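Local coordinates for autoinducer 2 sensor kinase/phosphatase LuxQ (Vibrio cholerae, PDB 3C38), which senses the quorum-sensing signal AI-2 together with LuxP and switches between histidine kinase and phosphatase activity, here seen as its periplasmic sensor domain, at residues S175-A183 / T192-L201. Sequence-based numbering, arbitrary orientation.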
# COMPACT_ATOMS: atom_id res chain seq x y z
N SER A 175 5.18 -15.80 6.94
CA SER A 175 6.52 -16.00 7.47
C SER A 175 6.46 -16.83 8.75
O SER A 175 7.49 -17.08 9.38
CB SER A 175 7.19 -14.65 7.76
OG SER A 175 6.47 -13.91 8.73
N ASN A 176 5.26 -17.24 9.12
CA ASN A 176 5.03 -18.02 10.33
C ASN A 176 5.62 -17.35 11.56
O ASN A 176 6.09 -18.02 12.48
CB ASN A 176 5.63 -19.42 10.17
CG ASN A 176 4.97 -20.20 9.04
OD1 ASN A 176 5.50 -20.29 7.92
ND2 ASN A 176 3.79 -20.77 9.31
N SER A 177 5.59 -16.02 11.58
CA SER A 177 6.12 -15.26 12.70
C SER A 177 5.11 -15.20 13.84
O SER A 177 3.91 -15.26 13.61
CB SER A 177 6.47 -13.84 12.25
OG SER A 177 7.46 -13.84 11.23
N GLU A 178 5.63 -15.09 15.06
CA GLU A 178 4.79 -15.01 16.25
C GLU A 178 3.95 -13.74 16.21
O GLU A 178 2.74 -13.77 16.43
CB GLU A 178 5.66 -14.92 17.49
CG GLU A 178 5.64 -16.12 18.40
CD GLU A 178 6.47 -15.87 19.63
OE1 GLU A 178 6.00 -15.13 20.54
OE2 GLU A 178 7.61 -16.38 19.67
N ASN A 179 4.63 -12.63 15.96
CA ASN A 179 3.99 -11.33 15.90
C ASN A 179 4.86 -10.37 15.11
O ASN A 179 6.10 -10.51 15.07
CB ASN A 179 3.78 -10.75 17.31
CG ASN A 179 2.44 -11.14 17.92
OD1 ASN A 179 1.38 -10.90 17.33
ND2 ASN A 179 2.48 -11.71 19.10
N LEU A 180 4.22 -9.39 14.49
CA LEU A 180 4.92 -8.37 13.73
C LEU A 180 4.38 -6.98 14.09
O LEU A 180 3.23 -6.82 14.50
CB LEU A 180 4.75 -8.58 12.22
CG LEU A 180 5.28 -9.85 11.55
CD1 LEU A 180 4.86 -9.80 10.08
CD2 LEU A 180 6.80 -9.96 11.67
N VAL A 181 5.24 -5.99 13.91
CA VAL A 181 4.88 -4.60 14.15
C VAL A 181 5.48 -3.78 13.02
O VAL A 181 6.70 -3.79 12.81
CB VAL A 181 5.46 -4.06 15.48
CG1 VAL A 181 5.05 -2.60 15.64
CG2 VAL A 181 4.99 -4.90 16.67
N LEU A 182 4.64 -3.08 12.28
CA LEU A 182 5.12 -2.24 11.19
C LEU A 182 5.20 -0.84 11.78
O LEU A 182 4.22 -0.31 12.28
CB LEU A 182 4.17 -2.27 9.99
CG LEU A 182 4.54 -1.34 8.82
CD1 LEU A 182 5.94 -1.66 8.32
CD2 LEU A 182 3.52 -1.49 7.70
N ALA A 183 6.39 -0.25 11.71
CA ALA A 183 6.56 1.08 12.28
C ALA A 183 7.44 2.00 11.45
O ALA A 183 8.15 1.56 10.55
CB ALA A 183 7.13 0.96 13.69
N THR A 192 0.27 -6.83 14.96
CA THR A 192 -0.51 -8.05 15.02
C THR A 192 -0.70 -8.52 16.47
O THR A 192 -1.38 -9.52 16.70
CB THR A 192 0.17 -9.21 14.25
OG1 THR A 192 1.45 -9.47 14.84
CG2 THR A 192 0.33 -8.87 12.78
N LEU A 193 -0.08 -7.83 17.43
CA LEU A 193 -0.20 -8.21 18.84
C LEU A 193 -1.65 -8.24 19.33
O LEU A 193 -2.43 -7.31 19.07
CB LEU A 193 0.62 -7.28 19.73
CG LEU A 193 2.12 -7.60 19.82
CD1 LEU A 193 2.77 -7.39 18.45
CD2 LEU A 193 2.81 -6.69 20.85
N LYS A 194 -2.02 -9.32 20.02
CA LYS A 194 -3.38 -9.48 20.55
C LYS A 194 -3.54 -8.64 21.81
O LYS A 194 -4.60 -8.09 22.07
CB LYS A 194 -3.68 -10.94 20.91
CG LYS A 194 -3.11 -11.97 19.95
CD LYS A 194 -3.70 -11.88 18.56
CE LYS A 194 -3.00 -12.87 17.62
NZ LYS A 194 -1.52 -12.59 17.45
N GLY A 195 -2.48 -8.55 22.60
CA GLY A 195 -2.55 -7.77 23.82
C GLY A 195 -2.37 -8.63 25.05
O GLY A 195 -2.15 -8.13 26.15
N ASN A 196 -2.44 -9.94 24.85
CA ASN A 196 -2.30 -10.88 25.94
C ASN A 196 -0.89 -11.47 25.96
O ASN A 196 -0.66 -12.48 26.63
CB ASN A 196 -3.31 -12.00 25.78
CG ASN A 196 -3.01 -12.86 24.58
OD1 ASN A 196 -2.81 -12.35 23.48
ND2 ASN A 196 -2.97 -14.17 24.79
N GLU A 197 0.03 -10.85 25.22
CA GLU A 197 1.42 -11.31 25.15
C GLU A 197 2.23 -10.85 26.37
O GLU A 197 1.86 -9.89 27.04
CB GLU A 197 2.12 -10.77 23.89
CG GLU A 197 1.63 -11.32 22.56
CD GLU A 197 0.44 -10.57 22.00
OE1 GLU A 197 0.10 -9.47 22.49
OE2 GLU A 197 -0.15 -11.08 21.03
N PRO A 198 3.34 -11.54 26.66
CA PRO A 198 4.23 -11.23 27.79
C PRO A 198 4.96 -9.91 27.53
O PRO A 198 5.45 -9.26 28.46
CB PRO A 198 5.21 -12.40 27.79
CG PRO A 198 4.41 -13.53 27.19
CD PRO A 198 3.71 -12.83 26.06
N TYR A 199 5.02 -9.53 26.26
CA TYR A 199 5.68 -8.29 25.85
C TYR A 199 4.67 -7.31 25.26
O TYR A 199 3.70 -7.72 24.61
CB TYR A 199 6.77 -8.61 24.83
CG TYR A 199 6.29 -9.46 23.68
CD1 TYR A 199 5.57 -8.91 22.62
CD2 TYR A 199 6.53 -10.84 23.65
CE1 TYR A 199 5.09 -9.69 21.58
CE2 TYR A 199 6.07 -11.63 22.62
CZ TYR A 199 5.35 -11.05 21.58
OH TYR A 199 4.87 -11.85 20.57
N SER A 200 4.88 -6.01 25.50
CA SER A 200 3.97 -4.99 24.99
C SER A 200 4.44 -4.39 23.66
O SER A 200 5.59 -4.57 23.25
CB SER A 200 3.85 -3.85 26.01
OG SER A 200 5.08 -3.17 26.14
N LEU A 201 3.54 -3.69 22.98
CA LEU A 201 3.87 -3.07 21.70
C LEU A 201 5.03 -2.11 21.92
O LEU A 201 5.99 -2.06 21.14
CB LEU A 201 2.67 -2.29 21.15
CG LEU A 201 2.93 -1.46 19.90
CD1 LEU A 201 3.49 -2.33 18.80
CD2 LEU A 201 1.64 -0.80 19.45
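The side-chain amide of Asn179 reaches Tyr199 and Thr192 in the loop 192-201, ND2 and OD1 meeting different partners. Asn179 is buried and gives up 97 Å² to the loop, more than any other residue here, which marks the tight part of the contact. ND2 donates to Tyr199 OH over 2.8 Å; an N-H...O angle of 166°, with the hydroxyl in the amide plane, marks a nearly straight bond. ND2 lies at the edge of the tyrosine ring, near its plane, while the amide plane is turned 83° against the ring. A second, weak bond runs from Asn179 ND2 to Glu197 OE2 at 3.3 Å. On the amide's other end, Asn179 OD1 lies 2.9 Å from Thr192 OG1. That hydroxyl sits between the backbone N and the carbonyl carbon of Thr192 (chi1 61°), where it also accepts a hydrogen bond from Leu180 N (2.8 Å), taking the place of a main-chain carbonyl. Thr192 N answers with a 3.0 Å bond to Leu180 O, extending the pairing of strands 179-184 and 187-191 just past the end of the latter. These strands form a hairpin at one side of the four-stranded antiparallel sheet of this Cache-type domain. Beside the amide, Leu193 CD1 packs 3.8 Å from Val181 CG2, while Leu201 CD1 reaches Val181 CG1; helix 201-205 adds Val204 and Val205 to this apolar patch. The solvent side is looser: exposed Lys194 buries just 14 Å² and bends back to bond Thr192 O, and partly exposed Glu178 receives at OE1 only a weak bond from Tyr199 OH, its other oxygen being held by Thr239 N. Glu197 OE2 accepts a bond from Lys194 N through its syn lone pair, with OE1 accepting one from Gly195 N.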